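Long-range contact in hypothetical protein (Parabacteroides merdae, PDB 4OO3), which is of unknown function but is probably an NAD(P)-dependent oxidoreductase with a Rossmann-fold domain and a C-terminal oxidoreductase-family domain: residues K107-G112 with A136-K141. Residues are numbered along the deposited sequence; the frame is centred on the assembly and turned at random.
Sequences KTLEAG and AIAKQK
The peptide group joining Leu109 to Glu110 turns one face to the helix that carries Ile137, and the CG2 methyl of Ile137 rests on that face, 3.9 Å from Leu109 C. The same methyl lies 3.8 Å from Glu110 N, covering the amide from above instead of meeting it at an edge. Its place follows from the Ile137 torsion: CG1 stands anti to the carbonyl carbon (chi1 -67°), which leaves CG2 anti to the backbone N. Lys141 comes in at the oxygen end of this peptide, displaced to the same side as the Ile137 methyl, with its CD 3.3 Å from Leu109 O. That oxygen already accepts the amide of Gly112, within the Schellman motif that ends helix 98-110. The near-anti chi3 of Lys141 carries CE on to Glu110 O, which it approaches from above the plane of the next peptide, again at 3.3 Å; the bend at chi4 (-83°) then places NZ 3.4 Å from Glu110 O.

Toward the sheet, Leu109 CD2 meets the Ala138 methyl, CB, at 4.3 Å, while Leu109 also packs on Val115 of strand 114-117 and on Ile143. On the outer side the aliphatic part of Glu110 passes obliquely over Ile137, CG to CD1 at 4.1 Å. The contact thus joins the C-terminal ends of helices 98-110 and 125-140, neighbours in successive beta-alpha-beta crossovers of the Rossmann fold.

Most of the contact is made by methyl and methylene groups laid against side chains, a peptide face and carbonyl oxygens. The lysine ammonium sits where carbonyl oxygens gather at the end of helix 98-110, and its positive charge would probably be favoured by the partial negative charge there.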
ATOM      1  N   LYS A 107      -2.221  18.882  11.237  1.00 31.99           N
ATOM      2  CA  LYS A 107      -1.483  20.021  11.789  1.00 32.79           C
ATOM      3  C   LYS A 107      -0.339  20.447  10.887  1.00 32.44           C
ATOM      4  O   LYS A 107       0.005  21.630  10.823  1.00 32.14           O
ATOM      5  CB  LYS A 107      -0.946  19.702  13.178  1.00 33.11           C
ATOM      6  CG  LYS A 107      -2.037  19.334  14.168  1.00 34.60           C
ATOM      7  CD  LYS A 107      -1.628  19.651  15.590  1.00 35.83           C
ATOM      8  CE  LYS A 107      -1.783  21.135  15.866  1.00 37.09           C
ATOM      9  NZ  LYS A 107      -1.248  21.485  17.202  1.00 40.06           N
ATOM     10  N   THR A 108       0.243  19.479  10.186  1.00 31.27           N
ATOM     11  CA  THR A 108       1.325  19.763   9.259  1.00 29.81           C
ATOM     12  C   THR A 108       0.819  20.544   8.046  1.00 30.95           C
ATOM     13  O   THR A 108       1.456  21.495   7.609  1.00 33.95           O
ATOM     14  CB  THR A 108       2.016  18.466   8.814  1.00 27.06           C
ATOM     15  OG1 THR A 108       2.518  17.779   9.967  1.00 26.15           O
ATOM     16  CG2 THR A 108       3.158  18.764   7.890  1.00 26.90           C
ATOM     17  N   LEU A 109      -0.324  20.140   7.504  1.00 31.43           N
ATOM     18  CA  LEU A 109      -0.906  20.822   6.347  1.00 31.65           C
ATOM     19  C   LEU A 109      -1.343  22.249   6.688  1.00 31.53           C
ATOM     20  O   LEU A 109      -1.108  23.166   5.903  1.00 31.52           O
ATOM     21  CB  LEU A 109      -2.083  20.020   5.787  1.00 31.90           C
ATOM     22  CG  LEU A 109      -1.729  18.663   5.177  1.00 29.93           C
ATOM     23  CD1 LEU A 109      -2.976  17.799   5.066  1.00 29.78           C
ATOM     24  CD2 LEU A 109      -1.058  18.821   3.820  1.00 28.04           C
ATOM     25  N   GLU A 110      -1.966  22.431   7.852  1.00 32.96           N
ATOM     26  CA  GLU A 110      -2.272  23.771   8.379  1.00 34.84           C
ATOM     27  C   GLU A 110      -1.052  24.687   8.384  1.00 36.52           C
ATOM     28  O   GLU A 110      -1.178  25.895   8.189  1.00 37.00           O
ATOM     29  CB  GLU A 110      -2.770  23.688   9.813  1.00 37.48           C
ATOM     30  CG  GLU A 110      -4.183  23.168   9.966  1.00 39.45           C
ATOM     31  CD  GLU A 110      -4.643  23.193  11.411  1.00 43.22           C
ATOM     32  OE1 GLU A 110      -3.827  22.890  12.321  1.00 44.37           O
ATOM     33  OE2 GLU A 110      -5.824  23.518  11.635  1.00 45.67           O
ATOM     34  N   ALA A 111       0.126  24.114   8.629  1.00 33.50           N
ATOM     35  CA  ALA A 111       1.360  24.888   8.664  1.00 33.62           C
ATOM     36  C   ALA A 111       1.957  25.129   7.279  1.00 34.80           C
ATOM     37  O   ALA A 111       3.048  25.695   7.168  1.00 36.43           O
ATOM     38  CB  ALA A 111       2.375  24.205   9.573  1.00 33.08           C
ATOM     39  N   GLY A 112       1.251  24.707   6.230  1.00 35.89           N
ATOM     40  CA  GLY A 112       1.683  24.949   4.852  1.00 34.97           C
ATOM     41  C   GLY A 112       2.749  23.985   4.373  1.00 33.89           C
ATOM     42  O   GLY A 112       3.443  24.266   3.404  1.00 35.10           O
ATOM     43  N   ALA A 136      -9.171  18.998   2.329  1.00 32.83           N
ATOM     44  CA  ALA A 136      -9.740  20.340   2.167  1.00 34.05           C
ATOM     45  C   ALA A 136      -8.694  21.415   2.470  1.00 34.42           C
ATOM     46  O   ALA A 136      -8.580  22.405   1.744  1.00 35.33           O
ATOM     47  CB  ALA A 136     -10.958  20.516   3.059  1.00 34.39           C
ATOM     48  N   ILE A 137      -7.924  21.216   3.535  1.00 34.73           N
ATOM     49  CA  ILE A 137      -6.856  22.152   3.890  1.00 33.92           C
ATOM     50  C   ILE A 137      -5.770  22.169   2.817  1.00 33.38           C
ATOM     51  O   ILE A 137      -5.296  23.235   2.427  1.00 33.28           O
ATOM     52  CB  ILE A 137      -6.235  21.816   5.257  1.00 35.07           C
ATOM     53  CG1 ILE A 137      -7.260  22.042   6.375  1.00 36.43           C
ATOM     54  CG2 ILE A 137      -4.994  22.665   5.516  1.00 34.39           C
ATOM     55  CD1 ILE A 137      -6.958  21.236   7.623  1.00 37.73           C
ATOM     56  N   ALA A 138      -5.378  20.993   2.338  1.00 31.86           N
ATOM     57  CA  ALA A 138      -4.388  20.911   1.274  1.00 31.34           C
ATOM     58  C   ALA A 138      -4.819  21.724   0.046  1.00 33.78           C
ATOM     59  O   ALA A 138      -4.037  22.507  -0.497  1.00 34.86           O
ATOM     60  CB  ALA A 138      -4.146  19.464   0.894  1.00 29.72           C
ATOM     61  N   LYS A 139      -6.069  21.536  -0.368  1.00 36.21           N
ATOM     62  CA  LYS A 139      -6.671  22.261  -1.494  1.00 40.28           C
ATOM     63  C   LYS A 139      -6.697  23.773  -1.251  1.00 42.15           C
ATOM     64  O   LYS A 139      -6.267  24.549  -2.097  1.00 41.08           O
ATOM     65  CB  LYS A 139      -8.095  21.741  -1.716  1.00 43.78           C
ATOM     66  CG  LYS A 139      -8.925  22.437  -2.789  1.00 49.45           C
ATOM     67  CD  LYS A 139      -8.665  21.891  -4.188  1.00 56.23           C
ATOM     68  CE  LYS A 139      -9.964  21.513  -4.895  1.00 60.67           C
ATOM     69  NZ  LYS A 139     -10.977  22.606  -4.900  1.00 63.71           N
ATOM     70  N   GLN A 140      -7.225  24.171  -0.096  1.00 45.69           N
ATOM     71  CA  GLN A 140      -7.284  25.581   0.322  1.00 47.87           C
ATOM     72  C   GLN A 140      -5.897  26.251   0.306  1.00 46.91           C
ATOM     73  O   GLN A 140      -5.778  27.431  -0.031  1.00 46.73           O
ATOM     74  CB  GLN A 140      -7.957  25.676   1.713  1.00 51.85           C
ATOM     75  CG  GLN A 140      -7.417  26.717   2.691  1.00 58.41           C
ATOM     76  CD  GLN A 140      -7.860  28.137   2.383  1.00 67.33           C
ATOM     77  OE1 GLN A 140      -8.774  28.366   1.591  1.00 76.78           O
ATOM     78  NE2 GLN A 140      -7.213  29.103   3.023  1.00 71.74           N
ATOM     79  N   LYS A 141      -4.853  25.497   0.653  1.00 42.47           N
ATOM     80  CA  LYS A 141      -3.492  26.042   0.731  1.00 41.99           C
ATOM     81  C   LYS A 141      -2.598  25.717  -0.451  1.00 42.54           C
ATOM     82  O   LYS A 141      -1.419  26.040  -0.421  1.00 44.87           O
ATOM     83  CB  LYS A 141      -2.810  25.548   2.000  1.00 40.44           C
ATOM     84  CG  LYS A 141      -3.493  26.033   3.254  1.00 40.80           C
ATOM     85  CD  LYS A 141      -2.698  25.659   4.480  1.00 41.29           C
ATOM     86  CE  LYS A 141      -3.144  26.491   5.665  1.00 44.59           C
ATOM     87  NZ  LYS A 141      -2.493  27.831   5.706  1.00 43.96           N
TER